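Local atomic coordinates of PduO-type ATP--cob(I)alamin adenosyltransferase (Sulfolobus tokodaii, PDB entry 1WOZ), a protein that probably transfers the adenosyl group of ATP to cob(I)alamin, as PduO-type corrinoid adenosyltransferases do. Residues F40-I45 / D49-L54. Numbering follows the deposited sequence.
Sequences FAISKI and DMKKDL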
ATOM      1  N   PHE A  40       9.483  -0.066   6.435  1.00 14.99           N
ATOM      2  CA  PHE A  40       9.170   1.375   6.402  1.00 15.19           C
ATOM      3  C   PHE A  40       8.761   1.851   7.812  1.00 15.67           C
ATOM      4  O   PHE A  40       9.234   2.883   8.296  1.00 16.55           O
ATOM      5  CB  PHE A  40       8.057   1.647   5.356  1.00 17.07           C
ATOM      6  CG  PHE A  40       7.641   3.106   5.246  1.00 18.73           C
ATOM      7  CD1 PHE A  40       6.296   3.463   5.319  1.00 20.64           C
ATOM      8  CD2 PHE A  40       8.587   4.111   5.046  1.00 21.41           C
ATOM      9  CE1 PHE A  40       5.889   4.801   5.193  1.00 20.92           C
ATOM     10  CE2 PHE A  40       8.190   5.457   4.919  1.00 23.86           C
ATOM     11  CZ  PHE A  40       6.842   5.795   4.993  1.00 21.60           C
ATOM     12  N   ALA A  41       7.922   1.087   8.502  1.00 14.66           N
ATOM     13  CA  ALA A  41       7.516   1.471   9.871  1.00 15.81           C
ATOM     14  C   ALA A  41       8.757   1.588  10.787  1.00 17.91           C
ATOM     15  O   ALA A  41       8.884   2.538  11.587  1.00 18.44           O
ATOM     16  CB  ALA A  41       6.591   0.451  10.436  1.00 14.25           C
ATOM     17  N   ILE A  42       9.661   0.612  10.687  1.00 16.97           N
ATOM     18  CA  ILE A  42      10.886   0.655  11.483  1.00 18.04           C
ATOM     19  C   ILE A  42      11.673   1.941  11.201  1.00 18.75           C
ATOM     20  O   ILE A  42      12.138   2.605  12.130  1.00 20.01           O
ATOM     21  CB  ILE A  42      11.791  -0.577  11.197  1.00 17.68           C
ATOM     22  CG1 ILE A  42      11.117  -1.844  11.733  1.00 18.24           C
ATOM     23  CG2 ILE A  42      13.209  -0.377  11.843  1.00 19.25           C
ATOM     24  CD1 ILE A  42      11.761  -3.158  11.239  1.00 19.30           C
ATOM     25  N   SER A  43      11.814   2.316   9.931  1.00 18.39           N
ATOM     26  CA  SER A  43      12.563   3.531   9.608  1.00 18.67           C
ATOM     27  C   SER A  43      11.900   4.809  10.156  1.00 20.49           C
ATOM     28  O   SER A  43      12.557   5.838  10.305  1.00 19.99           O
ATOM     29  CB  SER A  43      12.749   3.682   8.085  1.00 18.57           C
ATOM     30  OG  SER A  43      11.563   4.156   7.444  1.00 18.70           O
ATOM     31  N   LYS A  44      10.613   4.748  10.469  1.00 19.98           N
ATOM     32  CA  LYS A  44       9.887   5.933  10.948  1.00 21.88           C
ATOM     33  C   LYS A  44       9.655   5.962  12.466  1.00 22.55           C
ATOM     34  O   LYS A  44       9.128   6.931  13.001  1.00 25.14           O
ATOM     35  CB  LYS A  44       8.513   6.010  10.267  1.00 23.78           C
ATOM     36  CG  LYS A  44       8.531   6.084   8.748  1.00 29.09           C
ATOM     37  CD  LYS A  44       9.073   7.402   8.272  1.00 34.13           C
ATOM     38  CE  LYS A  44       8.137   8.554   8.627  1.00 38.04           C
ATOM     39  NZ  LYS A  44       8.683   9.861   8.140  1.00 40.30           N
ATOM     40  N   ILE A  45      10.047   4.908  13.149  1.00 20.57           N
ATOM     41  CA  ILE A  45       9.838   4.772  14.593  1.00 22.69           C
ATOM     42  C   ILE A  45      11.170   4.949  15.326  1.00 22.36           C
ATOM     43  O   ILE A  45      12.145   4.249  15.044  1.00 23.42           O
ATOM     44  CB  ILE A  45       9.242   3.358  14.891  1.00 22.26           C
ATOM     45  CG1 ILE A  45       7.780   3.309  14.430  1.00 23.37           C
ATOM     46  CG2 ILE A  45       9.343   3.010  16.360  1.00 25.09           C
ATOM     47  CD1 ILE A  45       7.243   1.856  14.384  1.00 25.19           C
ATOM     48  N   ASP A  49      12.664  -0.405  21.502  1.00 21.72           N
ATOM     49  CA  ASP A  49      11.942  -1.626  21.791  1.00 21.34           C
ATOM     50  C   ASP A  49      11.104  -2.069  20.619  1.00 21.05           C
ATOM     51  O   ASP A  49      11.062  -3.265  20.300  1.00 19.56           O
ATOM     52  CB  ASP A  49      11.079  -1.518  23.070  1.00 23.67           C
ATOM     53  CG  ASP A  49      10.107  -0.318  23.078  1.00 26.64           C
ATOM     54  OD1 ASP A  49      10.150   0.571  22.191  1.00 26.07           O
ATOM     55  OD2 ASP A  49       9.295  -0.273  24.025  1.00 25.97           O
HETATM   56  N   MSE A  50      10.438  -1.116  19.969  1.00 19.64           N
HETATM   57  CA  MSE A  50       9.619  -1.457  18.813  1.00 20.04           C
HETATM   58  C   MSE A  50      10.467  -1.854  17.610  1.00 19.25           C
HETATM   59  O   MSE A  50      10.103  -2.762  16.870  1.00 18.84           O
HETATM   60  CB  MSE A  50       8.712  -0.290  18.418  1.00 19.44           C
HETATM   61  CG  MSE A  50       7.534  -0.121  19.337  1.00 22.66           C
HETATM   62 SE   MSE A  50       6.308   1.220  18.622  1.00 24.19          SE
HETATM   63  CE  MSE A  50       5.559   1.841  20.322  1.00 21.39           C
ATOM     64  N   LYS A  51      11.578  -1.158  17.399  1.00 19.50           N
ATOM     65  CA  LYS A  51      12.455  -1.488  16.279  1.00 21.65           C
ATOM     66  C   LYS A  51      12.938  -2.930  16.437  1.00 21.15           C
ATOM     67  O   LYS A  51      12.920  -3.699  15.478  1.00 20.74           O
ATOM     68  CB  LYS A  51      13.681  -0.566  16.233  1.00 21.46           C
ATOM     69  CG  LYS A  51      13.430   0.897  15.860  1.00 25.47           C
ATOM     70  CD  LYS A  51      14.791   1.640  15.839  1.00 29.67           C
ATOM     71  CE  LYS A  51      14.699   3.112  15.425  1.00 30.31           C
ATOM     72  NZ  LYS A  51      14.360   3.323  13.965  1.00 33.98           N
ATOM     73  N   LYS A  52      13.356  -3.290  17.650  1.00 21.35           N
ATOM     74  CA  LYS A  52      13.839  -4.653  17.917  1.00 22.04           C
ATOM     75  C   LYS A  52      12.768  -5.704  17.620  1.00 20.09           C
ATOM     76  O   LYS A  52      13.039  -6.716  16.941  1.00 20.41           O
ATOM     77  CB  LYS A  52      14.300  -4.771  19.380  1.00 25.68           C
ATOM     78  CG  LYS A  52      14.586  -6.198  19.867  1.00 30.50           C
ATOM     79  CD  LYS A  52      14.886  -6.188  21.375  1.00 34.50           C
ATOM     80  CE  LYS A  52      15.112  -7.589  21.948  1.00 37.25           C
ATOM     81  NZ  LYS A  52      16.364  -8.209  21.425  1.00 41.01           N
ATOM     82  N   ASP A  53      11.553  -5.475  18.111  1.00 17.65           N
ATOM     83  CA  ASP A  53      10.468  -6.423  17.874  1.00 16.92           C
ATOM     84  C   ASP A  53      10.141  -6.571  16.390  1.00 16.44           C
ATOM     85  O   ASP A  53       9.979  -7.690  15.887  1.00 16.75           O
ATOM     86  CB  ASP A  53       9.195  -5.997  18.628  1.00 17.22           C
ATOM     87  CG  ASP A  53       9.326  -6.180  20.142  1.00 22.16           C
ATOM     88  OD1 ASP A  53      10.173  -7.005  20.560  1.00 18.50           O
ATOM     89  OD2 ASP A  53       8.587  -5.516  20.890  1.00 20.93           O
ATOM     90  N   LEU A  54      10.020  -5.440  15.698  1.00 17.13           N
ATOM     91  CA  LEU A  54       9.695  -5.464  14.275  1.00 18.01           C
ATOM     92  C   LEU A  54      10.810  -6.111  13.449  1.00 19.03           C
ATOM     93  O   LEU A  54      10.537  -6.813  12.474  1.00 16.37           O
ATOM     94  CB  LEU A  54       9.406  -4.040  13.780  1.00 17.98           C
ATOM     95  CG  LEU A  54       8.088  -3.461  14.319  1.00 20.58           C
ATOM     96  CD1 LEU A  54       8.030  -1.970  14.005  1.00 22.06           C
ATOM     97  CD2 LEU A  54       6.893  -4.213  13.720  1.00 22.19           C
TER
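Lys-51 runs out from its helix fully extended as far as CE and then bends at its last torsion (chi4 -70°), which swings NZ onto the backbone oxygen of Ile-42, while Ile-42 itself, with CG1 anti to its carbonyl carbon (chi1 -68°), sends that branch across to Leu-54. NZ of Lys-51 lies 3.0 Å from Ile-42 O and donates to it, tilted 29° from the carbonyl plane. Ile-45 N, 3.3 Å from Ile-42 O, comes in from the opposite face, so two donors grip one carbonyl near the C-terminal end of helix 23-44. A second bond from NZ, to Ile-45 O, is weak and doubtful, because that oxygen sits too near the lysine chain in the model. An alanine in place of Lys-51 would remove the ammonium and would probably leave Ile-42 O with only the longer bond from Ile-45 N among those described. Apart from the lysine, the side chains that meet are apolar. Ile-42 and Leu-54 lie tightly alongside each other, pointing opposite ways, with CG1 of Ile-42 only 3.5 Å from CB of Leu-54. Ile-45 lies roughly perpendicular to the side chains of Met-50 and Leu-54: its CG2 is 3.9 Å from CB of Met-50, a selenomethionine, and its CD1 meets CD1 of Leu-54. Leu-153 and Met-156 of helix 140-163 also pack on Leu-54. The whole is a helical hairpin, two consecutive antiparallel helices joined by a short turn, within the helix bundle of the cobalamin adenosyltransferase family.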